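Local coordinates for RagB/SusD family nutrient uptake outer membrane protein (Bacteroides thetaiotaomicron, PDB 7KV2) that probably binds beta-glucan at the outer membrane of this gut bacterium, as a surface glycan-binding protein of the SusD family that serves nutrient uptake, at residues P69-V83 / N91-I103. Residues are numbered along the deposited sequence; the frame is centred on the assembly and turned at random.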
loop_
_atom_site.group_PDB
_atom_site.type_symbol
_atom_site.label_atom_id
_atom_site.label_comp_id
_atom_site.label_asym_id
_atom_site.label_seq_id
_atom_site.Cartn_x
_atom_site.Cartn_y
_atom_site.Cartn_z
ATOM N N PRO A 69 3.785 7.564 -3.844
ATOM C CA PRO A 69 3.505 6.676 -2.725
ATOM C C PRO A 69 2.450 5.641 -3.141
ATOM O O PRO A 69 1.340 5.994 -3.616
ATOM C CB PRO A 69 3.029 7.635 -1.601
ATOM C CG PRO A 69 2.566 8.845 -2.326
ATOM C CD PRO A 69 3.464 8.963 -3.539
ATOM N N VAL A 70 2.782 4.364 -2.980
ATOM C CA VAL A 70 2.094 3.279 -3.708
ATOM C C VAL A 70 0.638 3.146 -3.237
ATOM O O VAL A 70 -0.219 2.871 -4.026
ATOM C CB VAL A 70 2.897 1.979 -3.649
ATOM C CG1 VAL A 70 3.066 1.430 -2.228
ATOM C CG2 VAL A 70 2.250 0.929 -4.542
ATOM N N ASN A 71 0.366 3.327 -1.951
ATOM C CA ASN A 71 -1.010 3.329 -1.433
ATOM C C ASN A 71 -1.809 4.457 -2.091
ATOM O O ASN A 71 -2.937 4.187 -2.458
ATOM C CB ASN A 71 -1.034 3.417 0.112
ATOM C CG ASN A 71 -0.236 4.549 0.737
ATOM O OD1 ASN A 71 0.839 4.909 0.260
ATOM N ND2 ASN A 71 -0.786 5.192 1.787
ATOM N N LEU A 72 -1.325 5.690 -2.086
ATOM C CA LEU A 72 -2.137 6.837 -2.533
ATOM C C LEU A 72 -2.339 6.705 -4.047
ATOM O O LEU A 72 -3.393 7.197 -4.527
ATOM C CB LEU A 72 -1.473 8.190 -2.255
ATOM C CG LEU A 72 -1.179 8.572 -0.803
ATOM C CD1 LEU A 72 -0.700 10.021 -0.720
ATOM C CD2 LEU A 72 -2.384 8.364 0.029
ATOM N N MET A 73 -1.373 6.132 -4.759
ATOM C CA MET A 73 -1.499 6.045 -6.231
ATOM C C MET A 73 -2.786 5.275 -6.611
ATOM O O MET A 73 -3.418 5.654 -7.657
ATOM C CB MET A 73 -0.269 5.462 -6.922
ATOM C CG MET A 73 0.989 6.315 -6.841
ATOM S SD MET A 73 0.831 8.030 -7.396
ATOM C CE MET A 73 0.256 8.844 -5.910
ATOM N N SER A 74 -3.214 4.261 -5.848
ATOM C CA SER A 74 -4.529 3.608 -6.066
ATOM C C SER A 74 -5.643 4.402 -5.375
ATOM O O SER A 74 -6.729 4.541 -5.975
ATOM C CB SER A 74 -4.502 2.144 -5.735
ATOM O OG SER A 74 -4.389 1.912 -4.333
ATOM N N ASP A 75 -5.457 4.868 -4.133
ATOM C CA ASP A 75 -6.607 5.457 -3.397
ATOM C C ASP A 75 -7.130 6.698 -4.113
ATOM O O ASP A 75 -8.323 6.955 -3.974
ATOM C CB ASP A 75 -6.275 5.720 -1.924
ATOM C CG ASP A 75 -6.219 4.436 -1.100
ATOM O OD1 ASP A 75 -7.087 3.530 -1.310
ATOM O OD2 ASP A 75 -5.328 4.341 -0.225
ATOM N N ILE A 76 -6.290 7.483 -4.789
ATOM C CA ILE A 76 -6.780 8.713 -5.472
ATOM C C ILE A 76 -7.777 8.276 -6.565
ATOM O O ILE A 76 -8.581 9.132 -6.989
ATOM C CB ILE A 76 -5.637 9.590 -6.011
ATOM C CG1 ILE A 76 -4.771 8.865 -7.050
ATOM C CG2 ILE A 76 -4.836 10.156 -4.851
ATOM C CD1 ILE A 76 -3.594 9.633 -7.616
ATOM N N MET A 77 -7.732 7.021 -7.048
ATOM C CA MET A 77 -8.648 6.558 -8.133
ATOM C C MET A 77 -9.942 5.969 -7.572
ATOM O O MET A 77 -10.887 5.595 -8.373
ATOM C CB MET A 77 -7.944 5.570 -9.073
ATOM C CG MET A 77 -6.706 6.178 -9.678
ATOM S SD MET A 77 -6.028 5.205 -11.076
ATOM C CE MET A 77 -5.058 3.983 -10.185
ATOM N N ALA A 78 -10.084 5.934 -6.240
ATOM C CA ALA A 78 -11.314 5.380 -5.630
ATOM C C ALA A 78 -12.227 6.517 -5.150
ATOM O O ALA A 78 -12.296 7.585 -5.807
ATOM C CB ALA A 78 -10.927 4.416 -4.522
ATOM N N ASP A 79 -12.873 6.354 -3.987
ATOM C CA ASP A 79 -14.033 7.177 -3.567
ATOM C C ASP A 79 -13.838 7.694 -2.131
ATOM O O ASP A 79 -14.857 8.043 -1.492
ATOM C CB ASP A 79 -15.334 6.386 -3.723
ATOM C CG ASP A 79 -15.382 5.064 -2.989
ATOM O OD1 ASP A 79 -14.312 4.457 -2.788
ATOM O OD2 ASP A 79 -16.506 4.579 -2.711
ATOM N N ASP A 80 -12.599 7.790 -1.630
ATOM C CA ASP A 80 -12.397 8.058 -0.172
ATOM C C ASP A 80 -11.651 9.363 0.081
ATOM O O ASP A 80 -11.916 10.017 1.124
ATOM C CB ASP A 80 -11.623 6.913 0.489
ATOM C CG ASP A 80 -12.414 5.630 0.588
ATOM O OD1 ASP A 80 -13.656 5.704 0.599
ATOM O OD2 ASP A 80 -11.782 4.574 0.577
ATOM N N LEU A 81 -10.742 9.729 -0.823
ATOM C CA LEU A 81 -9.850 10.898 -0.702
ATOM C C LEU A 81 -10.073 11.798 -1.897
ATOM O O LEU A 81 -10.491 11.271 -2.990
ATOM C CB LEU A 81 -8.384 10.437 -0.697
ATOM C CG LEU A 81 -8.006 9.327 0.272
ATOM C CD1 LEU A 81 -6.530 8.970 0.091
ATOM C CD2 LEU A 81 -8.251 9.751 1.719
ATOM N N TRP A 82 -9.678 13.044 -1.774
ATOM C CA TRP A 82 -9.436 13.912 -2.945
ATOM C C TRP A 82 -7.936 13.861 -3.295
ATOM O O TRP A 82 -7.173 12.996 -2.745
ATOM C CB TRP A 82 -9.956 15.328 -2.666
ATOM C CG TRP A 82 -11.437 15.389 -2.441
ATOM C CD1 TRP A 82 -12.057 15.912 -1.338
ATOM C CD2 TRP A 82 -12.495 14.947 -3.319
ATOM N NE1 TRP A 82 -13.416 15.821 -1.456
ATOM C CE2 TRP A 82 -13.713 15.274 -2.686
ATOM C CE3 TRP A 82 -12.540 14.399 -4.614
ATOM C CZ2 TRP A 82 -14.957 14.975 -3.261
ATOM C CZ3 TRP A 82 -13.771 14.144 -5.201
ATOM C CH2 TRP A 82 -14.962 14.384 -4.508
ATOM N N VAL A 83 -7.496 14.715 -4.218
ATOM C CA VAL A 83 -6.085 14.709 -4.681
ATOM C C VAL A 83 -5.350 15.877 -4.039
ATOM O O VAL A 83 -4.238 15.667 -3.518
ATOM C CB VAL A 83 -6.010 14.706 -6.219
ATOM C CG1 VAL A 83 -4.563 14.703 -6.662
ATOM C CG2 VAL A 83 -6.766 13.522 -6.807
ATOM N N ASN A 91 1.096 18.176 -9.123
ATOM C CA ASN A 91 1.081 16.698 -9.288
ATOM C C ASN A 91 -0.024 16.345 -10.296
ATOM O O ASN A 91 -0.856 15.511 -10.025
ATOM C CB ASN A 91 1.006 15.929 -7.946
ATOM C CG ASN A 91 2.336 15.931 -7.213
ATOM O OD1 ASN A 91 3.361 16.215 -7.814
ATOM N ND2 ASN A 91 2.348 15.642 -5.919
ATOM N N GLN A 92 -0.017 16.960 -11.491
ATOM C CA GLN A 92 -1.129 16.798 -12.460
ATOM C C GLN A 92 -1.370 15.340 -12.783
ATOM O O GLN A 92 -2.518 14.942 -12.963
ATOM C CB GLN A 92 -0.852 17.590 -13.754
ATOM C CG GLN A 92 -1.985 17.517 -14.768
ATOM C CD GLN A 92 -1.770 18.577 -15.824
ATOM O OE1 GLN A 92 -0.644 18.970 -16.138
ATOM N NE2 GLN A 92 -2.868 19.072 -16.349
ATOM N N PRO A 93 -0.329 14.476 -12.922
ATOM C CA PRO A 93 -0.564 13.075 -13.231
ATOM C C PRO A 93 -1.527 12.433 -12.229
ATOM O O PRO A 93 -2.329 11.572 -12.655
ATOM C CB PRO A 93 0.837 12.436 -13.218
ATOM C CG PRO A 93 1.759 13.573 -13.503
ATOM C CD PRO A 93 1.114 14.778 -12.853
ATOM N N TRP A 94 -1.480 12.849 -10.948
ATOM C CA TRP A 94 -2.401 12.267 -9.939
ATOM C C TRP A 94 -3.837 12.687 -10.252
ATOM O O TRP A 94 -4.755 11.849 -10.193
ATOM C CB TRP A 94 -2.036 12.782 -8.543
ATOM C CG TRP A 94 -0.681 12.433 -8.012
ATOM C CD1 TRP A 94 0.433 11.965 -8.643
ATOM C CD2 TRP A 94 -0.290 12.643 -6.653
ATOM N NE1 TRP A 94 1.481 11.831 -7.758
ATOM C CE2 TRP A 94 1.067 12.287 -6.533
ATOM C CE3 TRP A 94 -0.981 13.082 -5.527
ATOM C CZ2 TRP A 94 1.710 12.281 -5.301
ATOM C CZ3 TRP A 94 -0.332 13.122 -4.320
ATOM C CH2 TRP A 94 0.998 12.723 -4.218
ATOM N N HIS A 95 -4.014 13.968 -10.564
ATOM C CA HIS A 95 -5.357 14.522 -10.895
ATOM C C HIS A 95 -5.905 13.808 -12.138
ATOM O O HIS A 95 -7.103 13.370 -12.146
ATOM C CB HIS A 95 -5.249 16.032 -11.061
ATOM C CG HIS A 95 -5.001 16.745 -9.802
ATOM N ND1 HIS A 95 -6.025 16.958 -8.889
ATOM C CD2 HIS A 95 -3.881 17.312 -9.296
ATOM C CE1 HIS A 95 -5.527 17.643 -7.871
ATOM N NE2 HIS A 95 -4.227 17.899 -8.089
ATOM N N LEU A 96 -5.055 13.586 -13.132
ATOM C CA LEU A 96 -5.517 12.879 -14.346
ATOM C C LEU A 96 -5.920 11.440 -14.024
ATOM O O LEU A 96 -7.020 11.011 -14.443
ATOM C CB LEU A 96 -4.433 12.949 -15.420
ATOM C CG LEU A 96 -4.029 14.340 -15.889
ATOM C CD1 LEU A 96 -2.968 14.186 -16.982
ATOM C CD2 LEU A 96 -5.199 15.128 -16.425
ATOM N N MET A 97 -5.106 10.682 -13.281
ATOM C CA MET A 97 -5.456 9.298 -12.921
ATOM C C MET A 97 -6.797 9.271 -12.171
ATOM O O MET A 97 -7.592 8.336 -12.362
ATOM C CB MET A 97 -4.391 8.719 -11.992
ATOM C CG MET A 97 -3.081 8.463 -12.673
ATOM S SD MET A 97 -1.721 8.262 -11.453
ATOM C CE MET A 97 -2.281 6.796 -10.593
ATOM N N MET A 98 -6.984 10.212 -11.252
ATOM C CA MET A 98 -8.180 10.247 -10.387
ATOM C C MET A 98 -9.434 10.402 -11.264
ATOM O O MET A 98 -10.452 9.773 -10.954
ATOM C CB MET A 98 -8.065 11.393 -9.377
ATOM C CG MET A 98 -9.323 11.640 -8.597
ATOM S SD MET A 98 -10.428 12.843 -9.379
ATOM C CE MET A 98 -11.412 13.453 -8.016
ATOM N N ASN A 99 -9.342 11.217 -12.311
ATOM C CA ASN A 99 -10.478 11.505 -13.222
ATOM C C ASN A 99 -10.455 10.587 -14.459
ATOM O O ASN A 99 -11.145 10.917 -15.439
ATOM C CB ASN A 99 -10.467 12.996 -13.574
ATOM C CG ASN A 99 -11.794 13.462 -14.117
ATOM O OD1 ASN A 99 -12.831 12.928 -13.728
ATOM N ND2 ASN A 99 -11.750 14.425 -15.035
ATOM N N PHE A 100 -9.727 9.477 -14.420
ATOM C CA PHE A 100 -9.684 8.421 -15.474
ATOM C C PHE A 100 -9.335 9.049 -16.844
ATOM O O PHE A 100 -9.901 8.582 -17.852
ATOM C CB PHE A 100 -11.014 7.653 -15.509
ATOM C CG PHE A 100 -11.484 7.232 -14.140
ATOM C CD1 PHE A 100 -10.603 6.596 -13.270
ATOM C CD2 PHE A 100 -12.760 7.509 -13.695
ATOM C CE1 PHE A 100 -11.001 6.251 -11.986
ATOM C CE2 PHE A 100 -13.160 7.164 -12.409
ATOM C CZ PHE A 100 -12.279 6.542 -11.557
ATOM N N GLU A 101 -8.426 10.019 -16.870
ATOM C CA GLU A 101 -7.971 10.734 -18.102
ATOM C C GLU A 101 -6.430 10.810 -18.127
ATOM O O GLU A 101 -5.861 11.797 -18.644
ATOM C CB GLU A 101 -8.692 12.084 -18.159
ATOM C CG GLU A 101 -8.360 13.055 -17.046
ATOM C CD GLU A 101 -8.930 14.448 -17.242
ATOM O OE1 GLU A 101 -8.908 14.913 -18.401
ATOM O OE2 GLU A 101 -9.346 15.090 -16.255
ATOM N N ALA A 102 -5.746 9.848 -17.504
ATOM C CA ALA A 102 -4.279 9.717 -17.588
ATOM C C ALA A 102 -3.898 9.662 -19.075
ATOM O O ALA A 102 -4.645 9.028 -19.821
ATOM C CB ALA A 102 -3.843 8.453 -16.910
ATOM N N ILE A 103 -2.807 10.319 -19.443
ATOM C CA ILE A 103 -2.190 10.245 -20.796
ATOM C C ILE A 103 -0.726 9.858 -20.653
ATOM O O ILE A 103 -0.034 10.273 -19.701
ATOM C CB ILE A 103 -2.391 11.579 -21.544
ATOM C CG1 ILE A 103 -1.756 12.752 -20.787
ATOM C CG2 ILE A 103 -3.879 11.757 -21.781
ATOM C CD1 ILE A 103 -1.586 14.052 -21.561
#
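Trp94, Met73 and Val83 meet in a buried, apolar packing of helix 92-98 against helix 70-75 and the chain that follows it, up to Val83. Bent at chi3 (86°), the Met73 side chain lays its methyl over one face of the indole: CE stands 3.8 Å from the centroid of the Trp94 five-membered ring. SD lies over the same face, a Met-aromatic contact. Ile76 CD1 reaches Trp94 CB at 3.6 Å. Were Trp94 an alanine, the Met73 methyl would probably lose its aromatic platform and a gap would be likely to open beside Ile76 and Val83. Met73 O, buried with no polar partner, lies 3.3 Å from Met97 CE. All this belongs to the N-terminal part of the SusD-family fold, a member of the TPR clan. Val83 sets CG1 over the centre of the His95 ring, 3.4 Å from the centroid, while its CG2 packs on Met98 CB. Met98 CG approaches Ile76 O to 3.1 Å, and Met98 CE lies at the edge of the Trp82 indole, in its plane. A Schellman motif closes helix 92-98 at Phe100, whose ring edge meets Met77 O (Phe100 CZ to O 3.6 Å). Arg485 hydrogen-bonds both Ala78 O and Met98 O.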